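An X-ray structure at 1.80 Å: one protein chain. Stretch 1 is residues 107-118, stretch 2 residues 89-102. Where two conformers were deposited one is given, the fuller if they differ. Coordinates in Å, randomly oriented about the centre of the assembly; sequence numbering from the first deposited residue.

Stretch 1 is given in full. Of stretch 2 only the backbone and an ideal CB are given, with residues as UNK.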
# COMPACT_ATOMS: atom_id res chain seq x y z
N GLY A 107 -15.53 0.53 4.50
CA GLY A 107 -14.45 -0.15 5.20
C GLY A 107 -14.54 -0.02 6.73
O GLY A 107 -14.37 -1.00 7.46
N LEU A 108 -14.81 1.20 7.20
CA LEU A 108 -14.89 1.44 8.67
C LEU A 108 -15.94 0.56 9.32
O LEU A 108 -15.70 -0.06 10.36
CB LEU A 108 -15.17 2.91 8.94
CG LEU A 108 -15.26 3.35 10.40
CD1 LEU A 108 -13.89 3.16 11.11
CD2 LEU A 108 -15.76 4.82 10.42
N LYS A 109 -17.10 0.48 8.69
CA LYS A 109 -18.19 -0.39 9.15
C LYS A 109 -17.86 -1.89 9.04
O LYS A 109 -18.09 -2.68 9.97
CB LYS A 109 -19.45 -0.08 8.36
CG LYS A 109 -19.96 1.38 8.61
CD LYS A 109 -21.09 1.75 7.69
CE LYS A 109 -21.43 3.28 7.81
NZ LYS A 109 -22.42 3.68 6.75
N GLU A 110 -17.31 -2.29 7.90
CA GLU A 110 -17.11 -3.72 7.60
C GLU A 110 -15.88 -4.32 8.25
O GLU A 110 -15.88 -5.51 8.58
CB GLU A 110 -17.02 -3.95 6.09
CG GLU A 110 -18.28 -3.57 5.29
CD GLU A 110 -19.39 -4.61 5.31
OE1 GLU A 110 -19.37 -5.58 6.13
OE2 GLU A 110 -20.31 -4.43 4.49
N LEU A 111 -14.81 -3.53 8.39
CA LEU A 111 -13.57 -4.01 8.97
C LEU A 111 -13.44 -3.72 10.47
O LEU A 111 -12.80 -4.47 11.20
CB LEU A 111 -12.36 -3.47 8.21
CG LEU A 111 -12.11 -4.03 6.80
CD1 LEU A 111 -11.02 -3.26 6.10
CD2 LEU A 111 -11.81 -5.56 6.85
N GLN A 112 -14.09 -2.64 10.93
CA GLN A 112 -13.94 -2.27 12.34
C GLN A 112 -15.25 -2.35 13.13
O GLN A 112 -15.25 -2.20 14.36
CB GLN A 112 -13.34 -0.85 12.44
CG GLN A 112 -11.91 -0.70 11.93
CD GLN A 112 -10.93 -1.61 12.66
OE1 GLN A 112 -11.16 -2.01 13.79
NE2 GLN A 112 -9.83 -1.95 12.00
N GLN A 113 -16.37 -2.63 12.45
CA GLN A 113 -17.68 -2.69 13.12
C GLN A 113 -17.89 -1.45 14.00
O GLN A 113 -18.44 -1.53 15.11
CB GLN A 113 -17.87 -3.96 13.96
CG GLN A 113 -17.89 -5.23 13.15
CD GLN A 113 -16.52 -5.72 12.89
OE1 GLN A 113 -15.71 -5.80 13.81
NE2 GLN A 113 -16.25 -6.09 11.65
N ILE A 114 -17.44 -0.31 13.48
CA ILE A 114 -17.66 1.00 14.09
C ILE A 114 -18.93 1.61 13.49
O ILE A 114 -19.21 1.46 12.28
CB ILE A 114 -16.42 1.88 13.92
CG1 ILE A 114 -15.36 1.42 14.95
CG2 ILE A 114 -16.77 3.43 14.01
CD1 ILE A 114 -13.99 2.16 14.88
N THR A 115 -19.72 2.28 14.33
CA THR A 115 -21.02 2.86 13.91
C THR A 115 -20.87 4.37 13.87
O THR A 115 -20.73 4.98 14.93
CB THR A 115 -22.16 2.52 14.93
OG1 THR A 115 -22.38 1.09 15.01
CG2 THR A 115 -23.47 3.21 14.54
N PRO A 116 -20.92 4.97 12.67
CA PRO A 116 -20.75 6.43 12.61
C PRO A 116 -22.07 7.14 12.73
O PRO A 116 -23.02 6.77 12.04
CB PRO A 116 -20.14 6.64 11.21
CG PRO A 116 -19.69 5.25 10.75
CD PRO A 116 -20.72 4.37 11.34
N LEU A 117 -22.13 8.11 13.63
CA LEU A 117 -23.29 8.94 13.85
C LEU A 117 -23.00 10.16 13.01
O LEU A 117 -21.91 10.77 13.13
CB LEU A 117 -23.45 9.26 15.34
CG LEU A 117 -23.48 8.05 16.29
CD1 LEU A 117 -23.52 8.47 17.77
CD2 LEU A 117 -24.63 7.10 15.96
N LEU A 118 -23.93 10.53 12.14
CA LEU A 118 -23.68 11.62 11.20
C LEU A 118 -24.08 12.97 11.79
O LEU A 118 -25.14 13.13 12.37
CB LEU A 118 -24.38 11.33 9.87
CG LEU A 118 -24.10 9.95 9.29
CD1 LEU A 118 -24.79 9.77 7.93
CD2 LEU A 118 -22.60 9.70 9.16
N UNK A 89 -15.79 2.17 23.18
CA UNK A 89 -17.00 2.69 22.55
C UNK A 89 -16.80 2.72 21.03
O UNK A 89 -16.01 3.51 20.52
CB UNK A 89 -17.34 4.08 23.08
N UNK A 90 -17.53 1.87 20.33
CA UNK A 90 -17.41 1.73 18.86
C UNK A 90 -18.24 2.73 18.06
O UNK A 90 -18.38 2.59 16.83
CB UNK A 90 -17.82 0.32 18.45
N UNK A 91 -18.82 3.73 18.71
CA UNK A 91 -19.53 4.78 17.97
C UNK A 91 -18.56 5.95 17.75
O UNK A 91 -17.76 6.27 18.64
CB UNK A 91 -20.78 5.24 18.72
N UNK A 92 -18.61 6.54 16.57
CA UNK A 92 -17.85 7.78 16.25
C UNK A 92 -18.81 8.77 15.61
O UNK A 92 -19.94 8.39 15.28
CB UNK A 92 -16.67 7.50 15.32
N UNK A 93 -18.38 10.01 15.41
CA UNK A 93 -19.24 11.00 14.79
C UNK A 93 -18.47 11.85 13.79
O UNK A 93 -17.32 12.24 14.03
CB UNK A 93 -19.88 11.89 15.86
N UNK A 94 -19.10 12.11 12.66
CA UNK A 94 -18.50 12.94 11.65
C UNK A 94 -19.53 13.46 10.63
O UNK A 94 -20.69 13.06 10.66
CB UNK A 94 -17.40 12.15 10.94
N UNK A 95 -19.08 14.34 9.73
CA UNK A 95 -19.94 14.90 8.71
C UNK A 95 -20.49 13.75 7.81
O UNK A 95 -19.78 12.78 7.55
CB UNK A 95 -19.17 15.94 7.88
N UNK A 96 -21.74 13.86 7.34
CA UNK A 96 -22.34 12.84 6.46
C UNK A 96 -21.50 12.45 5.19
O UNK A 96 -21.60 11.32 4.69
CB UNK A 96 -23.71 13.35 6.01
N UNK A 97 -20.68 13.38 4.71
CA UNK A 97 -19.89 13.17 3.50
C UNK A 97 -18.42 12.93 3.83
O UNK A 97 -17.54 13.13 2.96
CB UNK A 97 -20.03 14.37 2.56
N UNK A 98 -18.14 12.48 5.05
CA UNK A 98 -16.77 12.11 5.39
C UNK A 98 -16.27 11.07 4.39
O UNK A 98 -17.04 10.27 3.85
CB UNK A 98 -16.69 11.57 6.82
N UNK A 99 -14.96 11.06 4.16
CA UNK A 99 -14.39 10.15 3.18
C UNK A 99 -14.65 8.71 3.66
O UNK A 99 -14.87 7.81 2.85
CB UNK A 99 -12.90 10.41 2.99
N UNK A 100 -14.62 8.52 4.97
CA UNK A 100 -14.88 7.23 5.57
C UNK A 100 -16.30 6.70 5.29
O UNK A 100 -16.53 5.51 5.13
CB UNK A 100 -14.65 7.32 7.08
N UNK A 101 -17.26 7.62 5.20
CA UNK A 101 -18.64 7.24 5.03
C UNK A 101 -19.00 6.92 3.59
O UNK A 101 -19.81 6.01 3.35
CB UNK A 101 -19.55 8.36 5.55
N UNK A 102 -18.41 7.64 2.64
CA UNK A 102 -18.81 7.51 1.24
C UNK A 102 -17.79 7.04 0.20
O UNK A 102 -18.21 6.61 -0.89
CB UNK A 102 -19.33 8.88 0.78

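Position 89 points its CB away from stretch 1, which asks nothing of it; the deposited Asn-89 lies in the loop before the strand, and its OD1 accepts from the backbone N of position 91 at 2.9 Å.

At 90 the CB points sideways, 3.9 Å from Gln-113 O, and past it lies the carbonyl Gln-112 O. A long donor, lysine or arginine, could reach that carbonyl. Arg-90 does: NH1 donates to Gln-112 O at 2.7 Å, while CD lies 3.8 Å from Ile-114 CG1. Its carbonyl O takes Thr-115 N at 2.9 Å, opening a parallel ladder.

Position 91 shares a sheet face with Thr-115 and Leu-117, its CB 4.3 Å from Leu-117 CD1. Beta-branched or long side chains would suit. Arg-91 lays its aliphatic stem there, CG 4.0 Å from Thr-115 CB.

The opposite face carries 92; the CB of position 92 lies 4.3 Å from Ile-114 CG2, with Pro-116 and Leu-108 nearby. This is a place for a compact aliphatic, valine or isoleucine. Val-92 sets CG2 3.6 Å from Ile-114 CG2 and 4.1 Å from Pro-116 CB; its backbone N donates to Thr-115 O (3.1 Å) and its O accepts from Leu-117 N (2.8 Å).

At 93 the CB sits 3.6 Å from Leu-117 O. Several small or beta-branched residues are plausible; Ala-93 makes do with CB 4.4 Å from Leu-117 CB.

Position 94 is on the face of 92 and Pro-116, with only Leu-117 O near its CB, at 5.2 Å; along this face Pro-116 and Leu-118, with Leu-108 from the helix, leave a space that a long or aromatic side chain could fill. Tyr-94 fills it: CZ lies 3.4 Å from Pro-116 CB, CE1 3.7 Å from Leu-118 CD2, and Leu-108 CD2 meets the ring edge. The hydroxyl OH donates to OE1 of residue 101 at 2.7 Å.

Position 95 points away; His-95 ND1 accepts from the N of 97 (3.0 Å) within a type I turn. At 96, phi of -51° permits proline and Leu-118 CD1 is 4.2 Å from the CB; Pro-96 packs CG 4.1 Å from Leu-118 CB.

Positions 97, 98 and 99 make no contact. Leu-97 points away, Ser-98 caps the helix through a weak bond from the N of 100 to OG, and His-99 is out of reach.

The CB of 100 faces Leu-108 CD2 at 4.3 Å, so an aliphatic fits, as Leu-100 does.

From 101 the CB points sideways, yet Lys-109 offers a charge: an acid with reach suits. Glu-101 OE2 forms a salt bridge with Lys-109 NZ at 2.9 Å. Position 102 has nothing of stretch 1 near its CB and leaves the choice open; it is Ile-102.

Stretch 2, residues 89-102: NRRVAYHPLSHLEI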
# COMPACT_ATOMS: atom_id res chain seq x y z
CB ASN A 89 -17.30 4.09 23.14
CG ASN A 89 -18.58 4.71 22.59
OD1 ASN A 89 -19.06 4.34 21.53
ND2 ASN A 89 -19.11 5.68 23.31
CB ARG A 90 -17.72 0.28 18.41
CG ARG A 90 -16.69 -0.77 18.86
CD ARG A 90 -15.43 -0.92 18.00
NE ARG A 90 -14.63 -2.04 18.51
CZ ARG A 90 -14.43 -3.22 17.95
NH1 ARG A 90 -14.83 -3.51 16.70
NH2 ARG A 90 -13.72 -4.12 18.63
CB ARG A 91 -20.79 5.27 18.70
CG ARG A 91 -22.06 4.43 18.44
CD ARG A 91 -21.94 3.03 18.94
NE ARG A 91 -21.65 3.00 20.37
CZ ARG A 91 -21.33 1.91 21.07
NH1 ARG A 91 -21.27 0.72 20.48
NH2 ARG A 91 -21.08 2.03 22.38
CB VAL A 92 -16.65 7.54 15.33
CG1 VAL A 92 -15.70 6.54 15.96
CG2 VAL A 92 -17.08 7.05 13.94
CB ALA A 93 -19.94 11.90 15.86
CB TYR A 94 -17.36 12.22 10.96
CG TYR A 94 -17.64 10.83 10.35
CD1 TYR A 94 -18.77 10.56 9.59
CD2 TYR A 94 -16.67 9.80 10.47
CE1 TYR A 94 -18.96 9.29 9.00
CE2 TYR A 94 -16.84 8.57 9.87
CZ TYR A 94 -17.98 8.30 9.15
OH TYR A 94 -18.11 7.04 8.58
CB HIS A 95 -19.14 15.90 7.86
CG HIS A 95 -19.98 16.70 6.91
ND1 HIS A 95 -20.33 16.25 5.66
CD2 HIS A 95 -20.52 17.94 7.02
CE1 HIS A 95 -21.07 17.16 5.04
NE2 HIS A 95 -21.20 18.20 5.85
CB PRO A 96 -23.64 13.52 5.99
CG PRO A 96 -24.01 14.39 7.10
CD PRO A 96 -22.71 14.93 7.64
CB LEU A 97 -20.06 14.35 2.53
CG LEU A 97 -21.50 14.66 2.13
CD1 LEU A 97 -21.60 15.72 1.01
CD2 LEU A 97 -22.19 13.38 1.70
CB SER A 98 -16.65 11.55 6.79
OG SER A 98 -15.33 11.03 7.01
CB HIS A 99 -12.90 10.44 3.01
CG HIS A 99 -12.24 9.73 1.87
ND1 HIS A 99 -11.72 8.46 1.98
CD2 HIS A 99 -11.95 10.15 0.61
CE1 HIS A 99 -11.15 8.12 0.83
NE2 HIS A 99 -11.27 9.12 -0.01
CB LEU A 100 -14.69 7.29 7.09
CG LEU A 100 -13.30 7.46 7.78
CD1 LEU A 100 -12.56 6.18 7.79
CD2 LEU A 100 -12.43 8.67 7.29
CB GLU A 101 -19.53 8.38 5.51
CG GLU A 101 -21.01 8.08 5.53
CD GLU A 101 -21.40 7.03 6.57
OE1 GLU A 101 -20.56 6.69 7.45
OE2 GLU A 101 -22.56 6.57 6.51
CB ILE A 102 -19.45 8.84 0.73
CG1 ILE A 102 -18.43 9.96 0.65
CG2 ILE A 102 -20.65 9.26 1.65
CD1 ILE A 102 -18.98 11.25 0.01
O HOH W 1 -14.43 3.68 5.78
O HOH W 2 -20.20 3.78 4.90
O HOH W 3 -23.29 5.89 9.22
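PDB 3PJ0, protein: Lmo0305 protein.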